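PDB 4Z8N: reticulocyte-binding protein 2a from Plasmodium vivax, which probably binds the surface of red blood cells during parasite invasion, through this mainly alpha-helical erythrocyte-binding domain. Local coordinates for residues A[243-246]-A[247-250]; A[176-179]-A[180-184]; A[261-264]-A[265-269]; A[288-291]-A[292-296]. All coordinates share one frame; numbering follows the deposited sequence.

All four contacts are local, each joining side chains within a few residues of one another, and all fall within the Rh5 coiled-coil part of the erythrocyte-binding domain. Contact 2, on helix 168-194, comes first along the chain. Contact 1 follows where the loop enters the long helix 246-297, with contact 3 on that helix about 27 Å further on between centres, and contact 4 about 41 Å beyond that. Contacts 1 and 4, with centres about 67 Å apart, thus span nearly the whole of that helix. Helix 168-194 runs beside its late part, and contacts 2 and 4 meet where G184 CA packs against Y288 OH at 3.7 Å.

Contact 1 (A[243-246]-A[247-250]); sequences QVPL and STLK
P245 and L249 are joined backbone to backbone where the extended chain enters a helix. P245 O accepts from L249 N at 3.0 Å, with the donor in the carbonyl plane; a weak second bond reaches the same oxygen from T248 N at 3.2 Å. One residue on, K250 N bonds to L246 O at 2.9 Å, almost straight out from the carbonyl. The side chains close round this turn. The proline ring brings CG to 3.4 Å from T248 OG1, while V244 sends CG2 to L249 CD1 at 3.9 Å, the two side chains crossing at about a right angle. With V244 CG1 anti to the carbonyl carbon (chi1 -60°), the other methyl, CG2, is the one turned to L249. L246 CD1 and L249 CD2 add a looser apolar touch at 4.1 Å. Outside the turn, V244 shares backbone hydrogen bonds with C146, and K250 NZ is held by Y134 O and N138 OD1. With P245 as N-cap, V244 immediately before it and L249 four residues after it occupy the two positions of a hydrophobic staple, here fastening the incoming loop to the start of helix 246-297.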
loop_
_atom_site.group_PDB
_atom_site.type_symbol
_atom_site.label_atom_id
_atom_site.label_comp_id
_atom_site.label_asym_id
_atom_site.label_seq_id
_atom_site.Cartn_x
_atom_site.Cartn_y
_atom_site.Cartn_z
ATOM N N GLN A 243 1.724 -13.963 -34.559
ATOM C CA GLN A 243 0.916 -15.126 -34.215
ATOM C C GLN A 243 1.568 -15.946 -33.100
ATOM O O GLN A 243 2.752 -16.271 -33.171
ATOM C CB GLN A 243 0.699 -16.009 -35.447
ATOM C CG GLN A 243 0.257 -15.263 -36.701
ATOM C CD GLN A 243 -1.246 -15.070 -36.777
ATOM O OE1 GLN A 243 -1.925 -14.961 -35.756
ATOM N NE2 GLN A 243 -1.775 -15.032 -37.996
ATOM N N VAL A 244 0.791 -16.270 -32.070
ATOM C CA VAL A 244 1.256 -17.141 -30.992
ATOM C C VAL A 244 0.187 -18.182 -30.666
ATOM O O VAL A 244 -0.990 -17.978 -30.967
ATOM C CB VAL A 244 1.604 -16.348 -29.704
ATOM C CG1 VAL A 244 2.698 -15.326 -29.973
ATOM C CG2 VAL A 244 0.365 -15.675 -29.134
ATOM N N PRO A 245 0.592 -19.316 -30.070
ATOM C CA PRO A 245 -0.405 -20.279 -29.592
ATOM C C PRO A 245 -1.162 -19.741 -28.380
ATOM O O PRO A 245 -0.664 -18.837 -27.706
ATOM C CB PRO A 245 0.436 -21.506 -29.223
ATOM C CG PRO A 245 1.802 -20.963 -28.960
ATOM C CD PRO A 245 1.967 -19.822 -29.917
ATOM N N LEU A 246 -2.343 -20.290 -28.109
ATOM C CA LEU A 246 -3.208 -19.785 -27.046
ATOM C C LEU A 246 -2.572 -19.879 -25.661
ATOM O O LEU A 246 -2.700 -18.956 -24.855
ATOM C CB LEU A 246 -4.544 -20.533 -27.046
ATOM C CG LEU A 246 -5.530 -20.121 -25.949
ATOM C CD1 LEU A 246 -5.854 -18.636 -26.041
ATOM C CD2 LEU A 246 -6.800 -20.954 -26.018
ATOM N N SER A 247 -1.899 -20.993 -25.387
ATOM C CA SER A 247 -1.253 -21.200 -24.094
ATOM C C SER A 247 -0.261 -20.080 -23.799
ATOM O O SER A 247 -0.121 -19.638 -22.658
ATOM C CB SER A 247 -0.545 -22.553 -24.057
ATOM O OG SER A 247 0.528 -22.590 -24.982
ATOM N N THR A 248 0.423 -19.627 -24.844
ATOM C CA THR A 248 1.341 -18.502 -24.737
ATOM C C THR A 248 0.568 -17.207 -24.510
ATOM O O THR A 248 0.947 -16.383 -23.677
ATOM C CB THR A 248 2.211 -18.366 -26.002
ATOM O OG1 THR A 248 3.011 -19.544 -26.163
ATOM C CG2 THR A 248 3.119 -17.148 -25.906
ATOM N N LEU A 249 -0.522 -17.048 -25.252
ATOM C CA LEU A 249 -1.338 -15.840 -25.197
ATOM C C LEU A 249 -1.881 -15.572 -23.799
ATOM O O LEU A 249 -1.891 -14.429 -23.340
ATOM C CB LEU A 249 -2.496 -15.939 -26.190
ATOM C CG LEU A 249 -3.258 -14.640 -26.446
ATOM C CD1 LEU A 249 -2.407 -13.685 -27.269
ATOM C CD2 LEU A 249 -4.589 -14.916 -27.131
ATOM N N LYS A 250 -2.338 -16.628 -23.132
ATOM C CA LYS A 250 -2.867 -16.509 -21.776
ATOM C C LYS A 250 -1.825 -15.930 -20.829
ATOM O O LYS A 250 -2.125 -15.048 -20.022
ATOM C CB LYS A 250 -3.340 -17.869 -21.256
ATOM C CG LYS A 250 -4.560 -18.425 -21.963
ATOM C CD LYS A 250 -5.303 -19.400 -21.064
ATOM C CE LYS A 250 -5.397 -20.779 -21.689
ATOM N NZ LYS A 250 -6.203 -21.712 -20.852
#

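Contact 2 (A[176-179]-A[180-184]); sequences TLKA and SLQLG
Q182 leans back along its helix over K178 and A179, a course that can be traced atom by atom. Its CB lies 3.6 Å from A179 O. The next carbon stands anti to the carbonyl carbon (chi1 -70°), which folds the chain toward the preceding turn and places CG 3.3 Å from K178 O. From there the chain runs extended: CD passes near K178 CG, OE1 comes to 3.8 Å from A179 CA, and NE2 ends 3.6 Å from K178 CE. Here the amide meets the aliphatic stem of the lysine, and the two long side chains cross at a slant, while K178 NZ itself looks to a weak, long ion pair with E219. This is the four-residue spacing of an alpha-helix, on the largely exposed flank of helix 168-194; on the inner flank L181 packs against M211, L212 and I215 of helix 199-237 and against L284 of helix 246-297. L177 connects to that flank too, its CG 4.3 Å from L181 CD1. Its carbonyl is gripped twice: L181 N supplies the regular helical bond at 3.0 Å, and S180 OG, swung back over its own backbone (chi1 62°), donates a second at 2.7 Å. The hydroxyl approaches well off the carbonyl direction, at a C=O...OG angle of 118°, leaving the straighter approach to the amide, and L177 CD1 rests 3.6 Å from that same S180 OG.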
loop_
_atom_site.group_PDB
_atom_site.type_symbol
_atom_site.label_atom_id
_atom_site.label_comp_id
_atom_site.label_asym_id
_atom_site.label_seq_id
_atom_site.Cartn_x
_atom_site.Cartn_y
_atom_site.Cartn_z
ATOM N N THR A 176 15.487 11.170 1.156
ATOM C CA THR A 176 16.055 12.392 1.707
ATOM C C THR A 176 15.423 12.731 3.057
ATOM O O THR A 176 16.111 13.151 3.989
ATOM C CB THR A 176 15.884 13.571 0.730
ATOM O OG1 THR A 176 16.551 13.263 -0.498
ATOM C CG2 THR A 176 16.485 14.834 1.298
ATOM N N LEU A 177 14.115 12.532 3.163
ATOM C CA LEU A 177 13.421 12.771 4.422
ATOM C C LEU A 177 13.850 11.756 5.476
ATOM O O LEU A 177 14.030 12.102 6.644
ATOM C CB LEU A 177 11.906 12.722 4.224
ATOM C CG LEU A 177 11.074 13.152 5.435
ATOM C CD1 LEU A 177 11.426 14.577 5.837
ATOM C CD2 LEU A 177 9.587 13.026 5.140
ATOM N N LYS A 178 14.016 10.503 5.060
ATOM C CA LYS A 178 14.482 9.453 5.962
ATOM C C LYS A 178 15.813 9.827 6.601
ATOM O O LYS A 178 15.997 9.668 7.806
ATOM C CB LYS A 178 14.615 8.126 5.218
ATOM C CG LYS A 178 15.063 6.958 6.078
ATOM C CD LYS A 178 15.162 5.697 5.234
ATOM C CE LYS A 178 15.484 4.480 6.076
ATOM N NZ LYS A 178 15.553 3.252 5.237
ATOM N N ALA A 179 16.733 10.332 5.785
ATOM C CA ALA A 179 18.049 10.725 6.266
ATOM C C ALA A 179 17.955 11.826 7.322
ATOM O O ALA A 179 18.635 11.766 8.343
ATOM C CB ALA A 179 18.924 11.176 5.103
ATOM N N SER A 180 17.107 12.825 7.082
ATOM C CA SER A 180 16.955 13.926 8.031
ATOM C C SER A 180 16.312 13.441 9.330
ATOM O O SER A 180 16.619 13.948 10.411
ATOM C CB SER A 180 16.135 15.071 7.422
ATOM O OG SER A 180 14.821 14.657 7.096
ATOM N N LEU A 181 15.433 12.450 9.222
ATOM C CA LEU A 181 14.811 11.851 10.399
ATOM C C LEU A 181 15.829 11.055 11.208
ATOM O O LEU A 181 15.778 11.039 12.435
ATOM C CB LEU A 181 13.645 10.951 9.996
ATOM C CG LEU A 181 12.393 11.659 9.472
ATOM C CD1 LEU A 181 11.387 10.642 8.965
ATOM C CD2 LEU A 181 11.770 12.545 10.550
ATOM N N GLN A 182 16.754 10.397 10.516
ATOM C CA GLN A 182 17.784 9.618 11.191
ATOM C C GLN A 182 18.755 10.548 11.915
ATOM O O GLN A 182 19.281 10.213 12.978
ATOM C CB GLN A 182 18.517 8.720 10.193
ATOM C CG GLN A 182 17.653 7.572 9.676
ATOM C CD GLN A 182 18.307 6.796 8.547
ATOM O OE1 GLN A 182 19.069 7.349 7.752
ATOM N NE2 GLN A 182 18.015 5.502 8.474
ATOM N N LEU A 183 18.986 11.719 11.329
ATOM C CA LEU A 183 19.762 12.763 11.982
ATOM C C LEU A 183 19.028 13.252 13.225
ATOM O O LEU A 183 19.633 13.437 14.280
ATOM C CB LEU A 183 20.020 13.925 11.021
ATOM C CG LEU A 183 20.515 15.238 11.631
ATOM C CD1 LEU A 183 21.885 15.063 12.272
ATOM C CD2 LEU A 183 20.553 16.334 10.572
ATOM N N GLY A 184 17.720 13.458 13.088
ATOM C CA GLY A 184 16.879 13.864 14.200
ATOM C C GLY A 184 16.932 12.883 15.361
ATOM O O GLY A 184 16.999 13.291 16.519
#

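Contact 3 (A[261-264]-A[265-269]); sequences ATYK and FSLKR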
loop_
_atom_site.group_PDB
_atom_site.type_symbol
_atom_site.label_atom_id
_atom_site.label_comp_id
_atom_site.label_asym_id
_atom_site.label_seq_id
_atom_site.Cartn_x
_atom_site.Cartn_y
_atom_site.Cartn_z
ATOM N N ALA A 261 -1.372 -4.244 -12.497
ATOM C CA ALA A 261 -2.149 -4.297 -11.260
ATOM C C ALA A 261 -1.256 -4.038 -10.051
ATOM O O ALA A 261 -1.657 -3.357 -9.109
ATOM C CB ALA A 261 -2.849 -5.638 -11.124
ATOM N N THR A 262 -0.044 -4.583 -10.095
ATOM C CA THR A 262 0.949 -4.367 -9.047
ATOM C C THR A 262 1.351 -2.897 -8.976
ATOM O O THR A 262 1.435 -2.313 -7.895
ATOM C CB THR A 262 2.201 -5.232 -9.280
ATOM O OG1 THR A 262 1.840 -6.616 -9.205
ATOM C CG2 THR A 262 3.272 -4.938 -8.236
ATOM N N TYR A 263 1.598 -2.310 -10.143
ATOM C CA TYR A 263 1.930 -0.898 -10.249
ATOM C C TYR A 263 0.800 -0.021 -9.713
ATOM O O TYR A 263 1.026 0.874 -8.897
ATOM C CB TYR A 263 2.238 -0.543 -11.709
ATOM C CG TYR A 263 2.331 0.939 -11.996
ATOM C CD1 TYR A 263 3.512 1.635 -11.780
ATOM C CD2 TYR A 263 1.240 1.638 -12.500
ATOM C CE1 TYR A 263 3.601 2.989 -12.048
ATOM C CE2 TYR A 263 1.319 2.989 -12.769
ATOM C CZ TYR A 263 2.501 3.659 -12.541
ATOM O OH TYR A 263 2.582 5.003 -12.810
ATOM N N LYS A 264 -0.417 -0.291 -10.171
ATOM C CA LYS A 264 -1.575 0.520 -9.812
ATOM C C LYS A 264 -1.931 0.405 -8.329
ATOM O O LYS A 264 -2.266 1.397 -7.685
ATOM C CB LYS A 264 -2.776 0.122 -10.673
ATOM C CG LYS A 264 -4.048 0.902 -10.379
ATOM C CD LYS A 264 -5.197 0.402 -11.240
ATOM C CE LYS A 264 -6.497 1.114 -10.916
ATOM N NZ LYS A 264 -7.620 0.590 -11.745
ATOM N N PHE A 265 -1.860 -0.812 -7.801
ATOM C CA PHE A 265 -2.192 -1.080 -6.407
ATOM C C PHE A 265 -1.328 -0.246 -5.457
ATOM O O PHE A 265 -1.823 0.284 -4.462
ATOM C CB PHE A 265 -2.024 -2.577 -6.114
ATOM C CG PHE A 265 -2.489 -2.995 -4.747
ATOM C CD1 PHE A 265 -3.838 -3.020 -4.436
ATOM C CD2 PHE A 265 -1.576 -3.399 -3.785
ATOM C CE1 PHE A 265 -4.269 -3.420 -3.186
ATOM C CE2 PHE A 265 -2.003 -3.800 -2.530
ATOM C CZ PHE A 265 -3.349 -3.811 -2.231
ATOM N N SER A 266 -0.044 -0.114 -5.776
ATOM C CA SER A 266 0.880 0.602 -4.899
ATOM C C SER A 266 0.967 2.095 -5.203
ATOM O O SER A 266 1.237 2.894 -4.304
ATOM C CB SER A 266 2.273 -0.022 -4.978
ATOM O OG SER A 266 2.355 -1.163 -4.140
ATOM N N LEU A 267 0.737 2.473 -6.457
ATOM C CA LEU A 267 0.799 3.881 -6.851
ATOM C C LEU A 267 -0.205 4.721 -6.069
ATOM O O LEU A 267 0.122 5.800 -5.578
ATOM C CB LEU A 267 0.547 4.036 -8.353
ATOM C CG LEU A 267 0.557 5.471 -8.887
ATOM C CD1 LEU A 267 1.941 6.083 -8.747
ATOM C CD2 LEU A 267 0.092 5.522 -10.335
ATOM N N LYS A 268 -1.426 4.208 -5.953
ATOM C CA LYS A 268 -2.498 4.893 -5.241
ATOM C C LYS A 268 -2.115 5.181 -3.792
ATOM O O LYS A 268 -2.477 6.218 -3.237
ATOM C CB LYS A 268 -3.779 4.056 -5.291
ATOM C CG LYS A 268 -4.948 4.651 -4.526
ATOM C CD LYS A 268 -6.218 3.850 -4.748
ATOM C CE LYS A 268 -6.549 2.990 -3.541
ATOM N NZ LYS A 268 -7.778 2.184 -3.772
ATOM N N ARG A 269 -1.364 4.262 -3.194
ATOM C CA ARG A 269 -0.970 4.369 -1.794
ATOM C C ARG A 269 0.237 5.277 -1.613
ATOM O O ARG A 269 0.371 5.945 -0.587
ATOM C CB ARG A 269 -0.672 2.982 -1.222
ATOM C CG ARG A 269 -1.843 2.034 -1.326
ATOM C CD ARG A 269 -3.029 2.569 -0.547
ATOM N NE ARG A 269 -2.858 2.390 0.892
ATOM C CZ ARG A 269 -3.415 3.169 1.813
ATOM N NH1 ARG A 269 -4.170 4.195 1.446
ATOM N NH2 ARG A 269 -3.211 2.924 3.100
HETATM O O HOH W 1 1.362 -3.363 -5.450
#
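Y263 and L267 lie side by side, one helical turn apart and pointing the same way, an i to i+4 pair on helix 246-297 in the middle of the helical bundle. L267 CD2 is the touching branch, reaching Y263 CE2 at 3.7 Å and the phenol oxygen OH at 3.5 Å. That oxygen is buried with no polar partner in the model. Both side chains leave anti to the backbone N (chi1 169° for Y263, 179° for L267), which carries them out in the same direction, and the helical bond from L267 N to Y263 O, 2.9 Å, joins their backbones. V165 touches both side chains, and I225 of helix 199-237 also packs on Y263. On another side of the helix, F265 N bonds to A261 O at 2.9 Å, and the ring leads off toward V26 and S19. Between these sides the bond from S266 N to T262 O is weak, at 3.4 Å. A water also donates to T262 O at 2.7 Å and hydrogen-bonds to S266 OG at 2.7 Å, while S266 OG is also tied to H221 ND1 of helix 199-237. The water's oxygen sits at the edge of the F265 ring, in the ring plane.

Contact 4 (A[288-291]-A[292-296]); sequences YNKL and ITYVS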
loop_
_atom_site.group_PDB
_atom_site.type_symbol
_atom_site.label_atom_id
_atom_site.label_comp_id
_atom_site.label_asym_id
_atom_site.label_seq_id
_atom_site.Cartn_x
_atom_site.Cartn_y
_atom_site.Cartn_z
ATOM N N TYR A 288 9.987 20.445 17.645
ATOM C CA TYR A 288 11.380 20.867 17.771
ATOM C C TYR A 288 11.480 22.276 18.355
ATOM O O TYR A 288 12.290 22.527 19.247
ATOM C CB TYR A 288 12.089 20.826 16.416
ATOM C CG TYR A 288 12.513 19.448 15.949
ATOM C CD1 TYR A 288 12.930 18.476 16.851
ATOM C CD2 TYR A 288 12.504 19.127 14.599
ATOM C CE1 TYR A 288 13.323 17.220 16.417
ATOM C CE2 TYR A 288 12.896 17.877 14.156
ATOM C CZ TYR A 288 13.302 16.927 15.066
ATOM O OH TYR A 288 13.687 15.684 14.617
ATOM N N ASN A 289 10.658 23.189 17.845
ATOM C CA ASN A 289 10.660 24.571 18.319
ATOM C C ASN A 289 10.193 24.697 19.765
ATOM O O ASN A 289 10.677 25.549 20.509
ATOM C CB ASN A 289 9.789 25.445 17.415
ATOM C CG ASN A 289 10.538 25.948 16.198
ATOM O OD1 ASN A 289 11.345 26.874 16.290
ATOM N ND2 ASN A 289 10.277 25.340 15.050
ATOM N N LYS A 290 9.247 23.851 20.153
ATOM C CA LYS A 290 8.765 23.828 21.528
ATOM C C LYS A 290 9.890 23.403 22.467
ATOM O O LYS A 290 10.068 23.979 23.540
ATOM C CB LYS A 290 7.563 22.887 21.659
ATOM C CG LYS A 290 7.083 22.658 23.084
ATOM C CD LYS A 290 6.353 23.869 23.638
ATOM C CE LYS A 290 5.764 23.563 25.005
ATOM N NZ LYS A 290 5.005 24.715 25.557
ATOM N N LEU A 291 10.658 22.402 22.044
ATOM C CA LEU A 291 11.761 21.883 22.847
ATOM C C LEU A 291 12.870 22.918 23.016
ATOM O O LEU A 291 13.543 22.952 24.047
ATOM C CB LEU A 291 12.327 20.605 22.219
ATOM C CG LEU A 291 13.433 19.908 23.017
ATOM C CD1 LEU A 291 12.987 19.675 24.454
ATOM C CD2 LEU A 291 13.837 18.597 22.364
ATOM N N ILE A 292 13.052 23.760 22.001
ATOM C CA ILE A 292 14.058 24.819 22.049
ATOM C C ILE A 292 13.820 25.751 23.238
ATOM O O ILE A 292 14.768 26.169 23.905
ATOM C CB ILE A 292 14.075 25.639 20.739
ATOM C CG1 ILE A 292 14.592 24.782 19.583
ATOM C CG2 ILE A 292 14.944 26.875 20.884
ATOM C CD1 ILE A 292 14.627 25.503 18.253
ATOM N N THR A 293 12.553 26.052 23.516
ATOM C CA THR A 293 12.199 26.927 24.631
ATOM C C THR A 293 12.607 26.316 25.969
ATOM O O THR A 293 13.015 27.029 26.886
ATOM C CB THR A 293 10.688 27.235 24.662
ATOM O OG1 THR A 293 9.956 26.043 24.974
ATOM C CG2 THR A 293 10.226 27.780 23.317
ATOM N N TYR A 294 12.494 24.994 26.076
ATOM C CA TYR A 294 12.938 24.281 27.272
ATOM C C TYR A 294 14.447 24.416 27.459
ATOM O O TYR A 294 14.917 24.841 28.513
ATOM C CB TYR A 294 12.563 22.797 27.197
ATOM C CG TYR A 294 11.108 22.487 27.471
ATOM C CD1 TYR A 294 10.597 22.538 28.763
ATOM C CD2 TYR A 294 10.249 22.119 26.441
ATOM C CE1 TYR A 294 9.269 22.247 29.019
ATOM C CE2 TYR A 294 8.920 21.826 26.688
ATOM C CZ TYR A 294 8.435 21.892 27.978
ATOM O OH TYR A 294 7.113 21.600 28.226
ATOM N N VAL A 295 15.194 24.048 26.421
ATOM C CA VAL A 295 16.652 24.030 26.471
ATOM C C VAL A 295 17.243 25.420 26.696
ATOM O O VAL A 295 18.228 25.576 27.417
ATOM C CB VAL A 295 17.247 23.442 25.171
ATOM C CG1 VAL A 295 18.753 23.255 25.305
ATOM C CG2 VAL A 295 16.574 22.124 24.828
ATOM N N SER A 296 16.624 26.423 26.081
ATOM C CA SER A 296 17.158 27.782 26.072
ATOM C C SER A 296 17.341 28.381 27.467
ATOM O O SER A 296 18.411 28.908 27.782
ATOM C CB SER A 296 16.252 28.693 25.240
ATOM O OG SER A 296 16.738 30.024 25.231
#
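Y294 is set against two residues of the preceding turn, K290 and L291, and meets them in different ways. Toward L291 it turns an edge: the L291 CA lies in the plane of the ring, 3.9 Å from Y294 CD2, and the two side chains stand at about a right angle, with L291 CD1 4.2 Å from that same Y294 CD2. Toward K290 the approach is oblique. The lysine bends at its second torsion (chi2 74°), and this bend carries its aliphatic stem past the ring, K290 CE lying 4.0 Å from Y294 CE2. The tyrosine meets it by leaning back over the turn, its CG anti to the carbonyl carbon (chi1 -77°). N289 and I292 offer a contrast, for they run side by side in the same direction, with N289 OD1 4.1 Å from I292 CD1, while the amide nitrogen of N289 bonds to A285 O. T293 turns its hydroxyl back to the K290 carbonyl and donates to it in the carbonyl plane; the modelled separation of T293 OG1 and K290 O, 2.5 Å, is so short that its exact value is doubtful. The regular helical bond from V295 N to L291 O, 3.1 Å, is nearly linear at 168°. These pairings occupy the last turns of helix 246-297, where much of the surface is exposed. L291 is the buried member, touching I201 and I204 of helix 199-237 and M188 and V191 of helix 168-194, while Y288 packs on I204 and bonds through its hydroxyl to Q208, and Y294 rests on T200.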